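PDB 2GOP: trilobed Protease from Pyrococcus furiosus, which probably belongs to a peptide-degrading protease, of which this is the beta-propeller domain, perhaps controlling access to the catalytic part. Local coordinates for residues Trp178-Ile183 against Asp225-Leu230; Val184-His189 against Trp200-Trp205. One frame throughout, in Å; residues are numbered along the deposited sequence.

Overall arrangement
The modelled chain is a beta-propeller of seven four-stranded antiparallel blades, each built from consecutive strands, in keeping with its open Velcro topology. The blade made of strands 175-179, 182-188, 200-206 and 209-217 takes part in both contacts. Contact 1 joins the turn between its first two strands to the corresponding turn of the next blade, between strands 219-224 and 229-233. Contact 2 pairs the second and third strands of the same blade. The contact centres lie about 14 Å apart, and strand 182-188 runs from one to the other. Along the chain, contact 2 is nested inside the loop closed by contact 1. Contact 2 is thus internal to one blade; contact 1 joins it to the next.

Contact 1 of 2, residues Trp178-Ile183 against Asp225-Leu230; sequences WHRDKI and DGERIL
Two tight turns meet here, and their backbones come nearest at Arg180 and Gly226, whose CA atoms are 5.1 Å apart. The first is a type II' beta turn from His179 to Lys182. The second runs from Asp225 into the strand that starts at Ile229. His179 has CG anti to the backbone N (chi1 -176°), and this carries its imidazole across the gap. One ring face receives the end of Ile229, whose CD1 sits 3.9 Å from the centroid of the His179 ring, almost on the ring normal, a CH-pi contact. The carbonyl O of Glu227 lies at the ring edge, 3.7 Å from His179 CE1. His179 ND1 is hydrogen-bonded to Ser224 OG, which also takes the N-H of Gly226. Each turn links the first two strands of a propeller blade, and the contact therefore bridges adjacent blades. Arg180 reaches over Gly226, whose lack of a side chain leaves room for the guanidinium to lie flat, with Gly226 CA and C over one face. The group then meets Glu227 at its edge. Arg180 NH2 forms a salt bridge to Glu227 OE2 at 3.1 Å, with a nearly straight hydrogen bond of 165°. The oxygen lies in the guanidinium plane but is approached on its anti side. A weak bond from Arg180 NE reaches the same oxygen. The Glu227 chain is bent at chi2, and its carboxylate plane is turned 60° from the guanidinium. Arg180 NH1 makes a further, stronger salt bridge to Glu113 of the preceding blade. Asp225 shapes the second turn from within. Its OD1 accepts from Glu227 N at 3.0 Å, as an Asx turn, and from Arg228 N at 2.7 Å. Its OD2 bonds to the backbone N of Gly273, in the following blade.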
loop_
_atom_site.group_PDB
_atom_site.type_symbol
_atom_site.label_atom_id
_atom_site.label_comp_id
_atom_site.label_asym_id
_atom_site.label_seq_id
_atom_site.Cartn_x
_atom_site.Cartn_y
_atom_site.Cartn_z
ATOM N N TRP A 178 8.549 -15.943 12.633
ATOM C CA TRP A 178 9.315 -16.736 13.591
ATOM C C TRP A 178 10.722 -16.151 13.702
ATOM O O TRP A 178 11.302 -15.722 12.702
ATOM C CB TRP A 178 9.459 -18.190 13.134
ATOM C CG TRP A 178 8.253 -19.054 13.298
ATOM C CD1 TRP A 178 7.472 -19.550 12.301
ATOM C CD2 TRP A 178 7.708 -19.560 14.523
ATOM N NE1 TRP A 178 6.470 -20.306 12.823
ATOM C CE2 TRP A 178 6.587 -20.337 14.185
ATOM C CE3 TRP A 178 8.056 -19.428 15.878
ATOM C CZ2 TRP A 178 5.800 -20.982 15.145
ATOM C CZ3 TRP A 178 7.268 -20.074 16.835
ATOM C CH2 TRP A 178 6.157 -20.837 16.458
ATOM N N HIS A 179 11.252 -16.132 14.924
ATOM C CA HIS A 179 12.674 -15.923 15.164
ATOM C C HIS A 179 13.120 -17.021 16.117
ATOM O O HIS A 179 13.032 -16.873 17.342
ATOM C CB HIS A 179 12.961 -14.543 15.749
ATOM C CG HIS A 179 14.425 -14.268 15.928
ATOM N ND1 HIS A 179 15.335 -14.364 14.890
ATOM C CD2 HIS A 179 15.137 -13.907 17.022
ATOM C CE1 HIS A 179 16.543 -14.080 15.343
ATOM N NE2 HIS A 179 16.451 -13.793 16.633
ATOM N N ARG A 180 13.603 -18.112 15.534
ATOM C CA ARG A 180 13.750 -19.399 16.229
ATOM C C ARG A 180 12.418 -19.789 16.891
ATOM O O ARG A 180 11.443 -19.944 16.169
ATOM C CB ARG A 180 14.962 -19.405 17.152
ATOM C CG ARG A 180 16.283 -19.249 16.368
ATOM C CD ARG A 180 17.450 -19.952 17.031
ATOM N NE ARG A 180 18.709 -19.829 16.281
ATOM C CZ ARG A 180 19.044 -20.552 15.206
ATOM N NH1 ARG A 180 18.216 -21.460 14.703
ATOM N NH2 ARG A 180 20.222 -20.362 14.620
ATOM N N ASP A 181 12.352 -19.926 18.218
ATOM C CA ASP A 181 11.091 -20.280 18.875
ATOM C C ASP A 181 10.286 -19.075 19.354
ATOM O O ASP A 181 9.220 -19.233 19.958
ATOM C CB ASP A 181 11.342 -21.247 20.029
ATOM C CG ASP A 181 11.504 -22.685 19.559
ATOM O OD1 ASP A 181 10.907 -23.073 18.513
ATOM O OD2 ASP A 181 12.233 -23.422 20.240
ATOM N N LYS A 182 10.783 -17.872 19.071
ATOM C CA LYS A 182 10.073 -16.656 19.412
ATOM C C LYS A 182 9.358 -16.104 18.189
ATOM O O LYS A 182 9.619 -16.502 17.060
ATOM C CB LYS A 182 11.035 -15.614 19.975
ATOM C CG LYS A 182 11.761 -16.050 21.219
ATOM C CD LYS A 182 12.452 -14.881 21.903
ATOM C CE LYS A 182 13.381 -15.350 23.027
ATOM N NZ LYS A 182 13.981 -14.227 23.801
ATOM N N ILE A 183 8.437 -15.182 18.423
ATOM C CA ILE A 183 7.745 -14.517 17.343
ATOM C C ILE A 183 8.071 -13.029 17.415
ATOM O O ILE A 183 7.960 -12.393 18.477
ATOM C CB ILE A 183 6.216 -14.752 17.398
ATOM C CG1 ILE A 183 5.906 -16.253 17.256
ATOM C CG2 ILE A 183 5.523 -14.003 16.278
ATOM C CD1 ILE A 183 4.599 -16.645 17.891
ATOM N N ASP A 225 16.771 -15.553 9.762
ATOM C CA ASP A 225 17.478 -16.830 9.576
ATOM C C ASP A 225 17.823 -17.535 10.902
ATOM O O ASP A 225 18.618 -18.475 10.917
ATOM C CB ASP A 225 18.738 -16.651 8.700
ATOM C CG ASP A 225 19.793 -15.738 9.320
ATOM O OD1 ASP A 225 19.712 -15.385 10.523
ATOM O OD2 ASP A 225 20.722 -15.368 8.567
ATOM N N GLY A 226 17.220 -17.085 12.003
ATOM C CA GLY A 226 17.497 -17.631 13.329
ATOM C C GLY A 226 18.485 -16.806 14.132
ATOM O O GLY A 226 18.558 -16.937 15.353
ATOM N N GLU A 227 19.239 -15.958 13.438
ATOM C CA GLU A 227 20.258 -15.120 14.045
ATOM C C GLU A 227 20.036 -13.660 13.669
ATOM O O GLU A 227 19.882 -12.798 14.543
ATOM C CB GLU A 227 21.645 -15.597 13.614
ATOM C CG GLU A 227 22.001 -17.007 14.100
ATOM C CD GLU A 227 21.986 -17.138 15.633
ATOM O OE1 GLU A 227 22.133 -16.113 16.325
ATOM O OE2 GLU A 227 21.838 -18.271 16.145
ATOM N N ARG A 228 19.995 -13.403 12.364
ATOM C CA ARG A 228 19.801 -12.059 11.824
ATOM C C ARG A 228 18.347 -11.838 11.467
ATOM O O ARG A 228 17.690 -12.729 10.955
ATOM C CB ARG A 228 20.662 -11.842 10.577
ATOM C CG ARG A 228 22.131 -11.613 10.884
ATOM C CD ARG A 228 22.936 -11.371 9.626
ATOM N NE ARG A 228 24.363 -11.296 9.931
ATOM C CZ ARG A 228 25.332 -11.175 9.024
ATOM N NH1 ARG A 228 25.048 -11.111 7.720
ATOM N NH2 ARG A 228 26.597 -11.129 9.427
ATOM N N ILE A 229 17.856 -10.639 11.739
ATOM C CA ILE A 229 16.494 -10.259 11.410
ATOM C C ILE A 229 16.547 -9.275 10.248
ATOM O O ILE A 229 17.314 -8.301 10.265
ATOM C CB ILE A 229 15.755 -9.671 12.636
ATOM C CG1 ILE A 229 15.549 -10.775 13.679
ATOM C CG2 ILE A 229 14.408 -9.085 12.237
ATOM C CD1 ILE A 229 15.133 -10.282 15.116
ATOM N N LEU A 230 15.749 -9.555 9.223
ATOM C CA LEU A 230 15.689 -8.711 8.040
ATOM C C LEU A 230 14.509 -7.752 8.183
ATOM O O LEU A 230 13.381 -8.179 8.408
ATOM C CB LEU A 230 15.531 -9.577 6.786
ATOM C CG LEU A 230 15.509 -8.833 5.443
ATOM C CD1 LEU A 230 16.852 -8.082 5.228
ATOM C CD2 LEU A 230 15.188 -9.807 4.297
#

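Contact 2 of 2, residues Val184-His189 against Trp200-Trp205; sequences VVNVPH and WDIYIW
Trp200 packs against Pro188 at one end of this antiparallel strand pair, with its CZ3 3.8 Å from Pro188 CG. Next, Asp201 makes paired backbone bonds with Val187. Its carboxylate also takes a forked bond from His189 ND1, 3.0 Å to Asp201 OD1 and 3.2 Å to Asp201 OD2. The ring and carboxylate planes are 80° apart, and both oxygens are met on their syn sides. Asp201 OD1 also accepts from Lys216 N, and His189 NE2 bonds to Glu191. Ile202 shares a face with Val184 and Asn186, and its CG2 lies 3.5 Å from Val184 CG1. These strands are the second and third of a propeller blade and form a hairpin. The Ile202 face looks to the next blade. Asn186 OD1 accepts there from Ala221 N, and Asn186 ND2 bonds to Ser175 OG in its own blade. Tyr203 exchanges backbone bonds with Val185, both 2.8 Å between N and O. Its ring lies on the other face, CD1 4.2 Å from Val187 CG2. Ile204 extends CD1 to Val184 CG2. Trp205 touches Val185 CG2 through CB, while its indole turns away (chi1 -167°) to stack on Phe168 of the preceding blade.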
loop_
_atom_site.group_PDB
_atom_site.type_symbol
_atom_site.label_atom_id
_atom_site.label_comp_id
_atom_site.label_asym_id
_atom_site.label_seq_id
_atom_site.Cartn_x
_atom_site.Cartn_y
_atom_site.Cartn_z
ATOM N N VAL A 184 8.502 -12.488 16.283
ATOM C CA VAL A 184 8.764 -11.057 16.168
ATOM C C VAL A 184 7.496 -10.424 15.619
ATOM O O VAL A 184 7.021 -10.818 14.567
ATOM C CB VAL A 184 9.941 -10.798 15.227
ATOM C CG1 VAL A 184 10.103 -9.291 14.936
ATOM C CG2 VAL A 184 11.211 -11.407 15.831
ATOM N N VAL A 185 6.969 -9.441 16.335
ATOM C CA VAL A 185 5.656 -8.889 16.046
ATOM C C VAL A 185 5.754 -7.410 15.714
ATOM O O VAL A 185 6.265 -6.620 16.513
ATOM C CB VAL A 185 4.707 -9.087 17.231
ATOM C CG1 VAL A 185 3.325 -8.507 16.926
ATOM C CG2 VAL A 185 4.597 -10.579 17.572
ATOM N N ASN A 186 5.252 -7.062 14.525
ATOM C CA ASN A 186 5.173 -5.693 14.045
ATOM C C ASN A 186 3.777 -5.140 14.299
ATOM O O ASN A 186 2.801 -5.702 13.824
ATOM C CB ASN A 186 5.458 -5.632 12.544
ATOM C CG ASN A 186 6.711 -6.376 12.157
ATOM O OD1 ASN A 186 7.783 -6.055 12.634
ATOM N ND2 ASN A 186 6.586 -7.351 11.254
ATOM N N VAL A 187 3.705 -4.030 15.031
ATOM C CA VAL A 187 2.445 -3.359 15.339
ATOM C C VAL A 187 2.530 -1.905 14.867
ATOM O O VAL A 187 3.510 -1.218 15.165
ATOM C CB VAL A 187 2.159 -3.409 16.867
ATOM C CG1 VAL A 187 0.812 -2.781 17.204
ATOM C CG2 VAL A 187 2.193 -4.857 17.357
ATOM N N PRO A 188 1.512 -1.422 14.130
ATOM C CA PRO A 188 1.588 -0.036 13.680
ATOM C C PRO A 188 1.652 0.922 14.863
ATOM O O PRO A 188 0.910 0.756 15.821
ATOM C CB PRO A 188 0.277 0.162 12.909
ATOM C CG PRO A 188 -0.161 -1.204 12.543
ATOM C CD PRO A 188 0.269 -2.070 13.680
ATOM N N HIS A 189 2.562 1.885 14.810
ATOM C CA HIS A 189 2.639 2.897 15.842
ATOM C C HIS A 189 1.645 3.993 15.465
ATOM O O HIS A 189 1.969 4.932 14.733
ATOM C CB HIS A 189 4.059 3.436 15.984
ATOM C CG HIS A 189 4.215 4.413 17.104
ATOM N ND1 HIS A 189 4.653 4.047 18.357
ATOM C CD2 HIS A 189 3.970 5.742 17.165
ATOM C CE1 HIS A 189 4.682 5.110 19.139
ATOM N NE2 HIS A 189 4.272 6.152 18.439
ATOM N N TRP A 200 6.295 1.891 13.155
ATOM C CA TRP A 200 6.021 0.607 13.768
ATOM C C TRP A 200 6.679 0.512 15.124
ATOM O O TRP A 200 7.721 1.119 15.357
ATOM C CB TRP A 200 6.570 -0.500 12.875
ATOM C CG TRP A 200 6.051 -0.373 11.499
ATOM C CD1 TRP A 200 6.550 0.415 10.492
ATOM C CD2 TRP A 200 4.899 -1.005 10.985
ATOM N NE1 TRP A 200 5.777 0.284 9.374
ATOM C CE2 TRP A 200 4.755 -0.587 9.651
ATOM C CE3 TRP A 200 3.976 -1.904 11.517
ATOM C CZ2 TRP A 200 3.722 -1.034 8.843
ATOM C CZ3 TRP A 200 2.950 -2.347 10.719
ATOM C CH2 TRP A 200 2.826 -1.917 9.396
ATOM N N ASP A 201 6.039 -0.232 16.019
ATOM C CA ASP A 201 6.704 -0.793 17.190
ATOM C C ASP A 201 6.938 -2.266 16.883
ATOM O O ASP A 201 6.103 -2.904 16.253
ATOM C CB ASP A 201 5.837 -0.655 18.436
ATOM C CG ASP A 201 5.563 0.788 18.807
ATOM O OD1 ASP A 201 6.395 1.664 18.493
ATOM O OD2 ASP A 201 4.508 1.040 19.414
ATOM N N ILE A 202 8.082 -2.795 17.293
ATOM C CA ILE A 202 8.407 -4.207 17.044
ATOM C C ILE A 202 8.745 -4.891 18.360
ATOM O O ILE A 202 9.639 -4.451 19.085
ATOM C CB ILE A 202 9.586 -4.385 16.081
ATOM C CG1 ILE A 202 9.317 -3.656 14.755
ATOM C CG2 ILE A 202 9.858 -5.893 15.853
ATOM C CD1 ILE A 202 10.543 -3.517 13.868
ATOM N N TYR A 203 8.013 -5.967 18.649
ATOM C CA TYR A 203 8.165 -6.737 19.875
ATOM C C TYR A 203 8.702 -8.108 19.549
ATOM O O TYR A 203 8.626 -8.563 18.410
ATOM C CB TYR A 203 6.812 -6.912 20.566
ATOM C CG TYR A 203 6.164 -5.617 20.970
ATOM C CD1 TYR A 203 5.399 -4.886 20.066
ATOM C CD2 TYR A 203 6.306 -5.128 22.261
ATOM C CE1 TYR A 203 4.808 -3.679 20.443
ATOM C CE2 TYR A 203 5.712 -3.939 22.654
ATOM C CZ TYR A 203 4.965 -3.219 21.744
ATOM O OH TYR A 203 4.381 -2.046 22.145
ATOM N N ILE A 204 9.242 -8.771 20.558
ATOM C CA ILE A 204 9.528 -10.191 20.457
ATOM C C ILE A 204 8.709 -10.918 21.535
ATOM O O ILE A 204 8.654 -10.485 22.691
ATOM C CB ILE A 204 11.056 -10.496 20.512
ATOM C CG1 ILE A 204 11.316 -11.947 20.073
ATOM C CG2 ILE A 204 11.625 -10.201 21.910
ATOM C CD1 ILE A 204 12.631 -12.157 19.308
ATOM N N TRP A 205 8.072 -12.011 21.127
ATOM C CA TRP A 205 7.006 -12.631 21.880
ATOM C C TRP A 205 7.328 -14.098 22.139
ATOM O O TRP A 205 7.784 -14.807 21.241
ATOM C CB TRP A 205 5.706 -12.512 21.071
ATOM C CG TRP A 205 4.435 -12.821 21.829
ATOM C CD1 TRP A 205 3.583 -11.915 22.401
ATOM C CD2 TRP A 205 3.860 -14.116 22.065
ATOM N NE1 TRP A 205 2.523 -12.568 22.985
ATOM C CE2 TRP A 205 2.670 -13.917 22.800
ATOM C CE3 TRP A 205 4.241 -15.422 21.742
ATOM C CZ2 TRP A 205 1.854 -14.974 23.209
ATOM C CZ3 TRP A 205 3.434 -16.477 22.151
ATOM C CH2 TRP A 205 2.248 -16.244 22.873
#